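Local coordinates for regulating synaptic membrane exocytosis protein 2 (PDB 2BWQ) that probably acts in regulated neurotransmitter release at synapses, here represented by its C2A domain, a beta-sandwich module, at residues 35-47 with 56-70. Residues are numbered along the deposited sequence; the frame is centred on the assembly and turned at random.
Sequences DGRPRNPYVKIYF and KRRTKTVKKTLEPKW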
# COMPACT_ATOMS: atom_id res chain seq x y z
N ASP A 35 -22.71 5.66 9.49
CA ASP A 35 -24.06 5.82 8.94
C ASP A 35 -24.43 4.70 7.95
O ASP A 35 -25.48 4.76 7.34
CB ASP A 35 -24.20 7.18 8.28
CG ASP A 35 -23.39 7.33 7.02
OD1 ASP A 35 -22.76 6.39 6.46
OD2 ASP A 35 -23.44 8.45 6.46
N GLY A 36 -23.60 3.68 7.88
CA GLY A 36 -23.97 2.54 7.04
C GLY A 36 -23.56 2.61 5.59
O GLY A 36 -23.75 1.62 4.85
N ARG A 37 -23.02 3.74 5.13
CA ARG A 37 -22.69 3.89 3.72
C ARG A 37 -21.28 3.38 3.49
O ARG A 37 -20.48 3.25 4.42
CB ARG A 37 -22.76 5.38 3.35
CG ARG A 37 -24.16 5.94 3.44
CD ARG A 37 -24.20 7.39 2.96
NE ARG A 37 -25.54 7.98 3.01
CZ ARG A 37 -26.44 7.89 2.04
NH1 ARG A 37 -26.19 7.18 0.95
NH2 ARG A 37 -27.61 8.52 2.17
N PRO A 38 -20.95 3.07 2.26
CA PRO A 38 -19.63 2.58 1.92
C PRO A 38 -18.60 3.72 1.83
O PRO A 38 -18.91 4.89 2.07
CB PRO A 38 -19.86 1.93 0.55
CG PRO A 38 -20.98 2.75 -0.05
CD PRO A 38 -21.87 3.13 1.10
N ARG A 39 -17.36 3.33 1.54
CA ARG A 39 -16.21 4.22 1.53
C ARG A 39 -15.91 4.71 0.10
O ARG A 39 -16.36 4.12 -0.87
CB ARG A 39 -15.01 3.37 2.03
CG ARG A 39 -15.15 2.83 3.48
CD ARG A 39 -15.27 3.95 4.47
NE ARG A 39 -15.42 3.44 5.84
CZ ARG A 39 -15.24 4.17 6.94
NH1 ARG A 39 -14.95 5.48 6.87
NH2 ARG A 39 -15.41 3.57 8.11
N ASN A 40 -15.05 5.72 0.01
CA ASN A 40 -14.40 6.13 -1.22
C ASN A 40 -12.92 5.97 -1.02
O ASN A 40 -12.22 6.92 -0.66
CB ASN A 40 -14.67 7.60 -1.57
CG ASN A 40 -16.14 7.91 -1.69
OD1 ASN A 40 -16.94 7.15 -2.31
ND2 ASN A 40 -16.54 9.05 -1.10
N PRO A 41 -12.44 4.73 -1.13
CA PRO A 41 -11.06 4.46 -0.66
C PRO A 41 -9.93 4.74 -1.66
O PRO A 41 -10.08 4.53 -2.89
CB PRO A 41 -11.12 2.97 -0.25
CG PRO A 41 -12.18 2.40 -1.19
CD PRO A 41 -13.15 3.50 -1.52
N TYR A 42 -8.79 5.18 -1.10
CA TYR A 42 -7.53 5.25 -1.86
C TYR A 42 -6.42 4.84 -0.94
O TYR A 42 -6.53 4.91 0.26
CB TYR A 42 -7.28 6.61 -2.51
CG TYR A 42 -7.02 7.72 -1.51
CD1 TYR A 42 -5.68 8.03 -1.12
CD2 TYR A 42 -8.07 8.55 -1.07
CE1 TYR A 42 -5.41 9.08 -0.25
CE2 TYR A 42 -7.80 9.59 -0.16
CZ TYR A 42 -6.46 9.85 0.19
OH TYR A 42 -6.19 10.93 1.03
N VAL A 43 -5.31 4.45 -1.58
CA VAL A 43 -4.09 4.09 -0.88
C VAL A 43 -2.99 5.07 -1.21
O VAL A 43 -2.85 5.48 -2.34
CB VAL A 43 -3.63 2.68 -1.29
CG1 VAL A 43 -2.31 2.32 -0.63
CG2 VAL A 43 -4.64 1.64 -0.80
N LYS A 44 -2.26 5.49 -0.18
CA LYS A 44 -1.04 6.32 -0.30
C LYS A 44 0.15 5.50 0.14
O LYS A 44 0.05 4.73 1.12
CB LYS A 44 -1.18 7.55 0.61
CG LYS A 44 -0.03 8.50 0.49
CD LYS A 44 -0.40 9.88 1.12
CE LYS A 44 -0.63 9.76 2.62
NZ LYS A 44 -0.99 11.08 3.24
N ILE A 45 1.23 5.63 -0.62
CA ILE A 45 2.46 4.94 -0.25
C ILE A 45 3.60 5.91 -0.20
O ILE A 45 3.79 6.69 -1.16
CB ILE A 45 2.78 3.79 -1.16
CG1 ILE A 45 1.59 2.82 -1.20
CG2 ILE A 45 4.05 3.07 -0.66
CD1 ILE A 45 1.74 1.35 -1.84
N TYR A 46 4.35 5.91 0.88
CA TYR A 46 5.66 6.57 0.97
C TYR A 46 6.72 5.51 1.13
O TYR A 46 6.65 4.57 1.94
CB TYR A 46 5.76 7.50 2.16
CG TYR A 46 5.20 8.87 1.98
CD1 TYR A 46 5.88 9.81 1.24
CD2 TYR A 46 3.98 9.25 2.56
CE1 TYR A 46 5.40 11.08 1.08
CE2 TYR A 46 3.49 10.56 2.40
CZ TYR A 46 4.21 11.43 1.65
OH TYR A 46 3.71 12.73 1.51
N PHE A 47 7.76 5.64 0.31
CA PHE A 47 8.98 4.85 0.43
C PHE A 47 9.92 5.69 1.25
O PHE A 47 10.44 6.70 0.75
CB PHE A 47 9.56 4.59 -0.98
CG PHE A 47 10.71 3.70 -1.00
CD1 PHE A 47 10.68 2.48 -0.31
CD2 PHE A 47 11.83 4.05 -1.76
CE1 PHE A 47 11.71 1.62 -0.37
CE2 PHE A 47 12.92 3.18 -1.84
CZ PHE A 47 12.84 1.95 -1.13
N LYS A 56 6.52 9.45 -2.95
CA LYS A 56 5.09 9.38 -2.69
C LYS A 56 4.35 8.84 -3.91
O LYS A 56 4.60 9.29 -5.04
CB LYS A 56 4.53 10.76 -2.28
CG LYS A 56 3.06 10.71 -1.96
CD LYS A 56 2.48 12.00 -1.51
CE LYS A 56 0.98 11.93 -1.51
NZ LYS A 56 0.47 12.75 -2.64
N ARG A 57 3.40 7.97 -3.68
CA ARG A 57 2.48 7.49 -4.73
C ARG A 57 1.09 7.34 -4.17
O ARG A 57 0.94 7.09 -2.95
CB ARG A 57 2.92 6.09 -5.19
CG ARG A 57 4.29 6.02 -5.85
CD ARG A 57 4.47 6.75 -7.18
NE ARG A 57 5.82 6.47 -7.70
CZ ARG A 57 6.90 7.07 -7.31
NH1 ARG A 57 6.85 8.09 -6.45
NH2 ARG A 57 8.07 6.65 -7.80
N ARG A 58 0.07 7.44 -5.03
CA ARG A 58 -1.29 7.26 -4.56
C ARG A 58 -2.08 6.53 -5.62
O ARG A 58 -1.90 6.80 -6.81
CB ARG A 58 -1.93 8.67 -4.43
CG ARG A 58 -1.66 9.33 -3.18
CD ARG A 58 -2.40 10.67 -3.04
NE ARG A 58 -3.84 10.59 -3.30
CZ ARG A 58 -4.75 11.37 -2.70
NH1 ARG A 58 -4.38 12.27 -1.77
NH2 ARG A 58 -6.03 11.24 -3.00
N THR A 59 -2.97 5.63 -5.19
CA THR A 59 -3.97 5.09 -6.12
C THR A 59 -5.03 6.14 -6.44
O THR A 59 -5.20 7.13 -5.73
CB THR A 59 -4.68 3.85 -5.57
OG1 THR A 59 -5.50 4.23 -4.46
CG2 THR A 59 -3.71 2.73 -5.14
N LYS A 60 -5.78 5.85 -7.49
CA LYS A 60 -7.06 6.53 -7.70
C LYS A 60 -8.03 6.19 -6.55
O LYS A 60 -7.81 5.26 -5.75
CB LYS A 60 -7.67 6.17 -9.05
CG LYS A 60 -6.80 6.63 -10.20
CD LYS A 60 -7.40 6.19 -11.56
CE LYS A 60 -6.48 6.60 -12.73
NZ LYS A 60 -6.94 5.98 -14.02
N THR A 61 -9.09 6.97 -6.46
CA THR A 61 -10.10 6.78 -5.40
C THR A 61 -11.30 6.06 -6.00
O THR A 61 -11.88 6.53 -6.96
CB THR A 61 -10.55 8.13 -4.81
OG1 THR A 61 -9.42 8.79 -4.19
CG2 THR A 61 -11.57 7.95 -3.68
N VAL A 62 -11.65 4.90 -5.50
CA VAL A 62 -12.85 4.19 -5.99
C VAL A 62 -14.07 4.76 -5.29
O VAL A 62 -14.00 5.07 -4.09
CB VAL A 62 -12.74 2.66 -5.74
CG1 VAL A 62 -13.98 1.96 -6.23
CG2 VAL A 62 -11.48 2.14 -6.41
N LYS A 63 -15.16 4.93 -6.03
CA LYS A 63 -16.38 5.47 -5.43
C LYS A 63 -17.25 4.37 -4.81
O LYS A 63 -17.50 3.34 -5.46
CB LYS A 63 -17.29 6.19 -6.46
CG LYS A 63 -16.72 7.04 -7.51
CD LYS A 63 -17.89 7.77 -8.25
CE LYS A 63 -17.45 8.29 -9.66
NZ LYS A 63 -17.81 9.73 -9.98
N LYS A 64 -17.67 4.59 -3.58
CA LYS A 64 -18.77 3.82 -2.95
C LYS A 64 -18.55 2.31 -2.96
O LYS A 64 -19.26 1.53 -3.65
CB LYS A 64 -20.15 4.18 -3.59
CG LYS A 64 -20.53 5.64 -3.35
CD LYS A 64 -21.90 5.98 -4.07
CE LYS A 64 -22.31 7.42 -3.80
NZ LYS A 64 -23.55 7.78 -4.60
N THR A 65 -17.55 1.87 -2.23
CA THR A 65 -17.32 0.43 -2.13
C THR A 65 -16.64 0.08 -0.80
O THR A 65 -16.03 0.94 -0.17
CB THR A 65 -16.41 0.00 -3.31
OG1 THR A 65 -16.17 -1.40 -3.27
CG2 THR A 65 -14.99 0.64 -3.21
N LEU A 66 -16.71 -1.21 -0.46
CA LEU A 66 -15.96 -1.83 0.64
C LEU A 66 -14.95 -2.86 0.15
O LEU A 66 -14.24 -3.47 0.96
CB LEU A 66 -16.93 -2.55 1.59
CG LEU A 66 -18.03 -1.64 2.11
CD1 LEU A 66 -18.95 -2.49 2.99
CD2 LEU A 66 -17.52 -0.43 2.88
N GLU A 67 -14.88 -3.02 -1.16
CA GLU A 67 -13.99 -4.00 -1.78
C GLU A 67 -13.33 -3.38 -3.03
O GLU A 67 -13.52 -3.89 -4.14
CB GLU A 67 -14.80 -5.25 -2.16
CG GLU A 67 -13.97 -6.46 -2.49
CD GLU A 67 -14.73 -7.73 -2.20
OE1 GLU A 67 -15.99 -7.68 -2.31
OE2 GLU A 67 -14.08 -8.76 -1.86
N PRO A 68 -12.57 -2.31 -2.86
CA PRO A 68 -11.99 -1.58 -4.01
C PRO A 68 -10.96 -2.41 -4.74
O PRO A 68 -10.21 -3.17 -4.11
CB PRO A 68 -11.29 -0.39 -3.34
CG PRO A 68 -10.95 -0.91 -1.95
CD PRO A 68 -12.19 -1.68 -1.57
N LYS A 69 -10.87 -2.21 -6.03
CA LYS A 69 -9.87 -2.89 -6.88
C LYS A 69 -9.19 -1.78 -7.64
O LYS A 69 -9.77 -1.12 -8.49
CB LYS A 69 -10.52 -3.88 -7.84
CG LYS A 69 -11.18 -4.94 -7.02
CD LYS A 69 -12.11 -5.80 -7.82
CE LYS A 69 -12.64 -6.93 -6.91
NZ LYS A 69 -13.55 -6.43 -5.82
N TRP A 70 -7.95 -1.54 -7.32
CA TRP A 70 -7.18 -0.53 -8.03
C TRP A 70 -6.29 -1.10 -9.11
O TRP A 70 -6.16 -0.50 -10.17
CB TRP A 70 -6.29 0.26 -7.04
CG TRP A 70 -7.03 0.99 -5.93
CD1 TRP A 70 -7.67 2.23 -6.02
CD2 TRP A 70 -7.19 0.54 -4.60
NE1 TRP A 70 -8.23 2.51 -4.79
CE2 TRP A 70 -7.92 1.52 -3.88
CE3 TRP A 70 -6.79 -0.63 -3.92
CZ2 TRP A 70 -8.24 1.36 -2.53
CZ3 TRP A 70 -7.07 -0.77 -2.56
CH2 TRP A 70 -7.79 0.25 -1.87
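The guanidinium of Arg58 lies flat on the Tyr42 ring, planes 6° apart, with Arg58 CZ 3.8 Å from the ring centroid in a cation-pi stack. A bend at chi3 (52°) folds the arginine back over the tyrosine, and its NH2 goes on to Gln96. A serine in place of Tyr42 would probably leave this guanidinium without its aromatic platform, held there mainly by Gln96, and rob Trp94 of its stacking partner. Next door, Thr59 OG1 takes the N-H of Val43 almost straight (2.9 Å from Val43 N, 175°) and donates to Lys60 O, so the hydroxyl is used twice. Val43 CG2 sits over one face of the Trp70 ring, 3.6 Å from Trp70 CH2, and Pro68 CB over the opposite face, both toward the rim. This is the hairpin of strands 41-48 and 56-58 at the edge of one sheet of the C2 sandwich; Trp70 lies near the start of strand 69-76 of the other sheet. Further along the hairpin, Lys56 lays its CG over the Tyr46 ring. Towards the other end, Asn40 OD1 accepts a hydrogen bond from Lys64 N, 2.9 Å away in the carbonyl plane, while Asn40 ND2 bonds to Gln96 O. There Lys64 and Thr65 form a G1 beta bulge opposite Arg39.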